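Glycosyltransferase (Streptomyces viridochromogenes, PDB 2IUY) probably transfers a sugar from a nucleotide donor during biosynthesis of the antibiotic avilamycin A, as a retaining family GT4 glycosyltransferase of the GT-B fold. Local coordinates at residues Asp19-Val24 / Gly54-Pro59; Val36-Asp41 / Ile145-Ala150. All coordinates share one frame; numbering follows the deposited sequence.

Overall arrangement
From the N terminus the chain runs through strand 5-9 into the loop that holds residues 19-24, then helix 31-45, which supplies 36-41, and strand 49-53. The loop after that strand, 54-59, folds back on 19-24, so interaction 1 closes a loop of chain that contains the helix and strand 49-53. Interaction 2 closes a longer loop, from the same helix to 145-150, which follows the N-terminal parallel sheet and precedes strand 165-168 of the second one. The two contacts therefore cross along the chain, with centres about 17 Å apart. They also touch: Val24 CG1 packs 3.5 Å from Ala37 N. Together they join 54-59 to 19-24, 19-24 to helix 31-45 through Val24, and that helix to the segment running toward the second domain.

Interaction 1: residues Asp19-Val24 / Gly54-Pro59; sequences DAWISV and GAPGSP
Trp21 and Pro56 cross obliquely, and theirs is one of two apolar meetings in this contact between the loop after strand 5-9 and the loop after strand 49-53. With CG of Trp21 anti to the carbonyl carbon (chi1 -68°), the pyrrole end of the indole comes to the proline ring, Trp21 CD1 lying 3.5 Å from Pro56 CG; CD of the proline sits against CB of the tryptophan. Further along, Val24 turns its CG2 branch to the methyl of Ala55, while helix 31-45 and Leu52 of strand 49-53 pack round the same valine. Beside the Val24 backbone stands Ser58. Its OG, beside its own backbone N (chi1 -64°), receives the amide of Val24 in a nearly straight bond, 2.9 Å from Val24 N to Ser58 OG with 166° at the hydrogen. The hydroxyl in turn donates a hydrogen bond to Ala55 O, 2.5 Å from Ser58 OG, from above the carbonyl plane. Ala55 O also takes Ser58 N, the bond that closes a type II turn from Ala55 to Ser58, with Gly57 at its positive-phi corner. Ser23 OG turns instead to Pro25 O. Waters extend the junction by donating to carbonyls of both loops: one joins Trp21 O to Pro56 O, another Val24 O to Pro59 O. The hydroxyl of Ser58 thus acts as acceptor across the contact and donor within its turn, which fixes its rotation and links the turn to the loop leading to the UDP-binding residues Tyr29 and Gly30.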
ATOM      1  N   ASP A  19     -13.348 -19.578   4.172  1.00 16.76           N
ATOM      2  CA  ASP A  19     -13.903 -19.480   2.809  1.00 16.86           C
ATOM      3  C   ASP A  19     -14.269 -18.050   2.366  1.00 15.54           C
ATOM      4  O   ASP A  19     -14.414 -17.807   1.182  1.00 14.59           O
ATOM      5  CB  ASP A  19     -15.084 -20.409   2.608  1.00 18.13           C
ATOM      6  CG  ASP A  19     -14.706 -21.892   2.728  1.00 22.49           C
ATOM      7  OD1 ASP A  19     -13.574 -22.321   2.405  1.00 25.58           O
ATOM      8  OD2 ASP A  19     -15.573 -22.647   3.173  1.00 31.53           O
ATOM      9  N   ALA A  20     -14.358 -17.121   3.311  1.00 14.77           N
ATOM     10  CA  ALA A  20     -14.721 -15.731   3.026  1.00 14.23           C
ATOM     11  C   ALA A  20     -13.607 -15.030   2.239  1.00 15.01           C
ATOM     12  O   ALA A  20     -12.438 -15.353   2.403  1.00 14.85           O
ATOM     13  CB  ALA A  20     -14.963 -14.977   4.324  1.00 13.91           C
ATOM     14  N   TRP A  21     -13.986 -14.055   1.419  1.00 15.20           N
ATOM     15  CA  TRP A  21     -13.052 -13.238   0.639  1.00 14.43           C
ATOM     16  C   TRP A  21     -12.671 -12.058   1.505  1.00 13.23           C
ATOM     17  O   TRP A  21     -13.481 -11.554   2.263  1.00 12.69           O
ATOM     18  CB  TRP A  21     -13.725 -12.769  -0.665  1.00 15.06           C
ATOM     19  CG  TRP A  21     -13.971 -13.945  -1.593  1.00 14.75           C
ATOM     20  CD1 TRP A  21     -15.145 -14.627  -1.751  1.00 16.68           C
ATOM     21  CD2 TRP A  21     -13.001 -14.642  -2.368  1.00 17.75           C
ATOM     22  NE1 TRP A  21     -14.975 -15.687  -2.607  1.00 16.12           N
ATOM     23  CE2 TRP A  21     -13.669 -15.714  -3.009  1.00 17.93           C
ATOM     24  CE3 TRP A  21     -11.627 -14.453  -2.615  1.00 16.41           C
ATOM     25  CZ2 TRP A  21     -13.017 -16.583  -3.880  1.00 17.43           C
ATOM     26  CZ3 TRP A  21     -10.983 -15.324  -3.470  1.00 16.82           C
ATOM     27  CH2 TRP A  21     -11.677 -16.384  -4.093  1.00 16.40           C
ATOM     28  N   ILE A  22     -11.425 -11.629   1.407  1.00 12.27           N
ATOM     29  CA  ILE A  22     -10.988 -10.421   2.101  1.00 10.72           C
ATOM     30  C   ILE A  22     -11.755  -9.267   1.457  1.00 10.98           C
ATOM     31  O   ILE A  22     -11.959  -9.254   0.239  1.00 12.01           O
ATOM     32  CB  ILE A  22      -9.450 -10.249   2.006  1.00 10.69           C
ATOM     33  CG1 ILE A  22      -8.729 -11.390   2.795  1.00 10.88           C
ATOM     34  CG2 ILE A  22      -9.017  -8.839   2.536  1.00  9.98           C
ATOM     35  CD1 ILE A  22      -7.186 -11.438   2.596  1.00  8.20           C
ATOM     36  N   SER A  23     -12.205  -8.322   2.264  1.00 11.21           N
ATOM     37  CA  SER A  23     -12.963  -7.190   1.742  1.00 10.61           C
ATOM     38  C   SER A  23     -12.090  -5.979   1.372  1.00  8.94           C
ATOM     39  O   SER A  23     -10.868  -5.948   1.598  1.00  9.63           O
ATOM     40  CB  SER A  23     -14.100  -6.807   2.726  1.00 11.09           C
ATOM     41  OG  SER A  23     -13.523  -6.170   3.884  1.00 15.48           O
ATOM     42  N   VAL A  24     -12.719  -4.989   0.756  1.00  7.93           N
ATOM     43  CA  VAL A  24     -12.100  -3.724   0.509  1.00  7.52           C
ATOM     44  C   VAL A  24     -12.960  -2.665   1.161  1.00  8.68           C
ATOM     45  O   VAL A  24     -14.131  -2.511   0.786  1.00  8.23           O
ATOM     46  CB  VAL A  24     -11.998  -3.453  -1.035  1.00  7.71           C
ATOM     47  CG1 VAL A  24     -11.783  -1.918  -1.339  1.00  6.37           C
ATOM     48  CG2 VAL A  24     -10.904  -4.287  -1.646  1.00  5.85           C
ATOM     49  N   GLY A  54     -13.638  -8.906  -7.116  1.00 10.55           N
ATOM     50  CA  GLY A  54     -12.668  -9.652  -6.360  1.00 10.37           C
ATOM     51  C   GLY A  54     -12.742  -9.320  -4.899  1.00 10.39           C
ATOM     52  O   GLY A  54     -11.746  -9.509  -4.196  1.00 10.86           O
ATOM     53  N   ALA A  55     -13.894  -8.795  -4.440  1.00 10.04           N
ATOM     54  CA  ALA A  55     -14.081  -8.447  -3.004  1.00 10.15           C
ATOM     55  C   ALA A  55     -15.571  -8.473  -2.552  1.00 11.06           C
ATOM     56  O   ALA A  55     -16.098  -7.457  -2.050  1.00  8.90           O
ATOM     57  CB  ALA A  55     -13.429  -7.087  -2.695  1.00  9.58           C
ATOM     58  N   PRO A  56     -16.247  -9.624  -2.746  1.00 12.02           N
ATOM     59  CA  PRO A  56     -17.689  -9.702  -2.457  1.00 14.20           C
ATOM     60  C   PRO A  56     -17.933  -9.534  -0.925  1.00 16.18           C
ATOM     61  O   PRO A  56     -17.034  -9.782  -0.120  1.00 17.28           O
ATOM     62  CB  PRO A  56     -18.121 -11.081  -3.005  1.00 13.67           C
ATOM     63  CG  PRO A  56     -16.825 -11.867  -3.209  1.00 15.15           C
ATOM     64  CD  PRO A  56     -15.670 -10.898  -3.227  1.00 12.08           C
ATOM     65  N   GLY A  57     -19.076  -9.017  -0.516  1.00 17.13           N
ATOM     66  CA  GLY A  57     -19.209  -8.797   0.945  1.00 17.29           C
ATOM     67  C   GLY A  57     -18.513  -7.557   1.484  1.00 17.39           C
ATOM     68  O   GLY A  57     -18.596  -7.293   2.697  1.00 17.45           O
ATOM     69  N   SER A  58     -17.809  -6.802   0.617  1.00 16.63           N
ATOM     70  CA  SER A  58     -17.231  -5.488   0.995  1.00 15.77           C
ATOM     71  C   SER A  58     -18.380  -4.523   1.303  1.00 17.95           C
ATOM     72  O   SER A  58     -19.448  -4.690   0.753  1.00 18.25           O
ATOM     73  CB  SER A  58     -16.373  -4.913  -0.139  1.00 15.13           C
ATOM     74  OG  SER A  58     -15.238  -5.712  -0.404  1.00 11.24           O
ATOM     75  N   PRO A  59     -18.170  -3.493   2.176  1.00 19.86           N
ATOM     76  CA  PRO A  59     -19.309  -2.536   2.404  1.00 21.09           C
ATOM     77  C   PRO A  59     -19.746  -1.894   1.076  1.00 22.82           C
ATOM     78  O   PRO A  59     -18.877  -1.551   0.242  1.00 22.07           O
ATOM     79  CB  PRO A  59     -18.734  -1.504   3.361  1.00 20.81           C
ATOM     80  CG  PRO A  59     -17.512  -2.210   4.016  1.00 21.23           C
ATOM     81  CD  PRO A  59     -16.967  -3.152   2.959  1.00 19.27           C
TER
HETATM   82  O   HOH W   1     -15.243  -9.490   1.460  1.00 36.68           O
HETATM   83  O   HOH W   2     -10.912 -10.768  -1.794  1.00  9.56           O
HETATM   84  O   HOH W   3     -16.215  -0.764   0.544  1.00 17.82           O

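Interaction 2: residues Val36-Asp41 / Ile145-Ala150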
ATOM      1  N   VAL A  36      -6.942  -0.095  -3.066  1.00  7.08           N
ATOM      2  CA  VAL A  36      -8.166  -0.110  -3.887  1.00  5.99           C
ATOM      3  C   VAL A  36      -9.281   0.716  -3.224  1.00  7.55           C
ATOM      4  O   VAL A  36      -9.999   1.417  -3.895  1.00  7.92           O
ATOM      5  CB  VAL A  36      -8.621  -1.583  -4.153  1.00  6.72           C
ATOM      6  CG1 VAL A  36      -9.899  -1.626  -4.973  1.00  5.29           C
ATOM      7  CG2 VAL A  36      -7.507  -2.358  -4.896  1.00  5.39           C
ATOM      8  N   ALA A  37      -9.407   0.613  -1.885  1.00  8.01           N
ATOM      9  CA  ALA A  37     -10.347   1.398  -1.102  1.00  7.13           C
ATOM     10  C   ALA A  37     -10.111   2.919  -1.276  1.00  7.70           C
ATOM     11  O   ALA A  37     -11.051   3.664  -1.519  1.00  7.58           O
ATOM     12  CB  ALA A  37     -10.272   0.982   0.392  1.00  5.71           C
ATOM     13  N   ASN A  38      -8.859   3.343  -1.166  1.00  7.25           N
ATOM     14  CA  ASN A  38      -8.481   4.724  -1.226  1.00  8.98           C
ATOM     15  C   ASN A  38      -8.628   5.267  -2.661  1.00  9.72           C
ATOM     16  O   ASN A  38      -9.120   6.411  -2.873  1.00  9.24           O
ATOM     17  CB  ASN A  38      -7.008   4.917  -0.734  1.00  8.25           C
ATOM     18  CG  ASN A  38      -6.887   4.851   0.782  1.00 10.11           C
ATOM     19  OD1 ASN A  38      -7.522   5.631   1.516  1.00  7.42           O
ATOM     20  ND2 ASN A  38      -6.021   3.962   1.259  1.00  7.38           N
ATOM     21  N   LEU A  39      -8.205   4.448  -3.616  1.00  9.09           N
ATOM     22  CA  LEU A  39      -8.432   4.708  -5.054  1.00  9.86           C
ATOM     23  C   LEU A  39      -9.917   4.891  -5.381  1.00 10.88           C
ATOM     24  O   LEU A  39     -10.320   5.861  -6.034  1.00 10.81           O
ATOM     25  CB  LEU A  39      -7.795   3.614  -5.955  1.00  9.17           C
ATOM     26  CG  LEU A  39      -8.024   3.873  -7.470  1.00  9.55           C
ATOM     27  CD1 LEU A  39      -7.593   5.312  -7.885  1.00  6.02           C
ATOM     28  CD2 LEU A  39      -7.404   2.864  -8.393  1.00  6.71           C
HETATM   29  N   MSE A  40     -10.704   3.931  -4.936  1.00 11.83           N
HETATM   30  CA  MSE A  40     -12.132   3.900  -5.166  1.00 14.19           C
HETATM   31  C   MSE A  40     -12.837   5.169  -4.640  1.00 12.56           C
HETATM   32  O   MSE A  40     -13.759   5.672  -5.263  1.00 12.89           O
HETATM   33  CB  MSE A  40     -12.660   2.655  -4.460  1.00 13.43           C
HETATM   34  CG  MSE A  40     -14.140   2.575  -4.301  1.00 16.54           C
HETATM   35 SE   MSE A  40     -14.512   0.926  -3.304  1.00 23.41          SE
HETATM   36  CE  MSE A  40     -14.223   1.604  -1.463  1.00 21.78           C
ATOM     37  N   ASP A  41     -12.424   5.635  -3.457  1.00 12.69           N
ATOM     38  CA  ASP A  41     -12.995   6.833  -2.823  1.00 11.12           C
ATOM     39  C   ASP A  41     -12.721   8.028  -3.724  1.00  9.79           C
ATOM     40  O   ASP A  41     -13.594   8.858  -3.946  1.00 10.14           O
ATOM     41  CB  ASP A  41     -12.323   7.108  -1.478  1.00 10.59           C
ATOM     42  CG  ASP A  41     -12.744   6.147  -0.393  1.00 11.96           C
ATOM     43  OD1 ASP A  41     -13.583   5.245  -0.650  1.00 12.27           O
ATOM     44  OD2 ASP A  41     -12.201   6.302   0.728  1.00 11.11           O
ATOM     45  N   ILE A 145       0.892   5.358  -4.451  1.00  6.11           N
ATOM     46  CA  ILE A 145      -0.274   4.899  -3.678  1.00  5.31           C
ATOM     47  C   ILE A 145      -1.040   6.092  -3.093  1.00  5.32           C
ATOM     48  O   ILE A 145      -0.433   7.001  -2.498  1.00  5.51           O
ATOM     49  CB  ILE A 145       0.116   3.892  -2.586  1.00  5.26           C
ATOM     50  CG1 ILE A 145       0.667   2.577  -3.207  1.00  6.84           C
ATOM     51  CG2 ILE A 145      -1.014   3.655  -1.643  1.00  3.83           C
ATOM     52  CD1 ILE A 145       1.363   1.697  -2.157  1.00  5.71           C
ATOM     53  N   PRO A 146      -2.376   6.107  -3.309  1.00  5.27           N
ATOM     54  CA  PRO A 146      -3.253   7.151  -2.800  1.00  5.67           C
ATOM     55  C   PRO A 146      -3.675   6.882  -1.362  1.00  7.05           C
ATOM     56  O   PRO A 146      -3.667   5.736  -0.897  1.00  5.49           O
ATOM     57  CB  PRO A 146      -4.491   7.027  -3.709  1.00  5.89           C
ATOM     58  CG  PRO A 146      -4.589   5.599  -4.043  1.00  5.95           C
ATOM     59  CD  PRO A 146      -3.120   5.118  -4.119  1.00  4.27           C
ATOM     60  N   VAL A 147      -4.065   7.947  -0.691  1.00  7.65           N
ATOM     61  CA  VAL A 147      -4.597   7.840   0.617  1.00  8.38           C
ATOM     62  C   VAL A 147      -5.782   8.837   0.727  1.00  8.96           C
ATOM     63  O   VAL A 147      -5.679   9.982   0.295  1.00  8.75           O
ATOM     64  CB  VAL A 147      -3.429   8.020   1.655  1.00  9.29           C
ATOM     65  CG1 VAL A 147      -2.901   9.465   1.799  1.00  7.60           C
ATOM     66  CG2 VAL A 147      -3.730   7.331   2.877  1.00 11.69           C
ATOM     67  N   ASP A 148      -6.909   8.370   1.268  1.00  8.50           N
ATOM     68  CA  ASP A 148      -8.064   9.229   1.558  1.00  8.46           C
ATOM     69  C   ASP A 148      -8.016   9.630   3.036  1.00  8.57           C
ATOM     70  O   ASP A 148      -8.258   8.782   3.939  1.00  7.72           O
ATOM     71  CB  ASP A 148      -9.350   8.453   1.230  1.00  7.08           C
ATOM     72  CG  ASP A 148     -10.635   9.242   1.510  1.00  9.47           C
ATOM     73  OD1 ASP A 148     -10.597  10.449   1.863  1.00  9.83           O
ATOM     74  OD2 ASP A 148     -11.713   8.621   1.355  1.00 10.12           O
ATOM     75  N   PRO A 149      -7.743  10.920   3.294  1.00  8.73           N
ATOM     76  CA  PRO A 149      -7.659  11.379   4.667  1.00 10.07           C
ATOM     77  C   PRO A 149      -8.890  11.053   5.496  1.00 11.32           C
ATOM     78  O   PRO A 149      -8.730  10.830   6.707  1.00 11.93           O
ATOM     79  CB  PRO A 149      -7.454  12.897   4.557  1.00 10.23           C
ATOM     80  CG  PRO A 149      -7.046  13.152   3.106  1.00  9.98           C
ATOM     81  CD  PRO A 149      -7.473  11.977   2.300  1.00  8.01           C
ATOM     82  N   ALA A 150     -10.079  10.987   4.881  1.00 12.01           N
ATOM     83  CA  ALA A 150     -11.324  10.655   5.612  1.00 12.50           C
ATOM     84  C   ALA A 150     -11.245   9.281   6.242  1.00 12.76           C
ATOM     85  O   ALA A 150     -11.934   9.002   7.194  1.00 14.25           O
ATOM     86  CB  ALA A 150     -12.598  10.758   4.692  1.00 12.53           C
TER
HETATM   87  O   HOH W   4      -3.556   3.133   0.467  1.00 27.23           O
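The loop 145-150 passes beside helix 31-45 in extended form through Asp148 and enters a 3-10 turn at Pro149, coming closest in backbone at Asn38 and Val147, 5.3 Å between CA atoms. Asn38, its CG beside the backbone N (chi1 -77°), accepts the amide of Asp148: Asp148 N lies 2.8 Å from Asn38 OD1, well above the carboxamide plane. A water accepts weakly from Asn38 ND2 and donates to Pro146 O, and CB of Asn38 rests on that carbonyl. One helical residue on, the Pro146 ring sets its CG against the backbone of Leu39, with Ile324 of helix 321-336 on this proline too. In this GT-B enzyme the loop leads from the N-terminal Rossmann-like domain toward strand 165-168 of the second, near the UDP site: Val147 neighbours Glu260, and Asn38 neighbours Thr256. Asp41 and Asp148 bring their carboxylates together at right angles, planes 87° apart, with Asp41 OD2 only 2.5 Å from Asp148 OD2, so one acid probably carries a proton. Arg151 forms a salt bridge to Asp41 OD2. Asp148 OD1 meanwhile accepts Ala150 N at 3.1 Å from above its plane, forming an Asx turn.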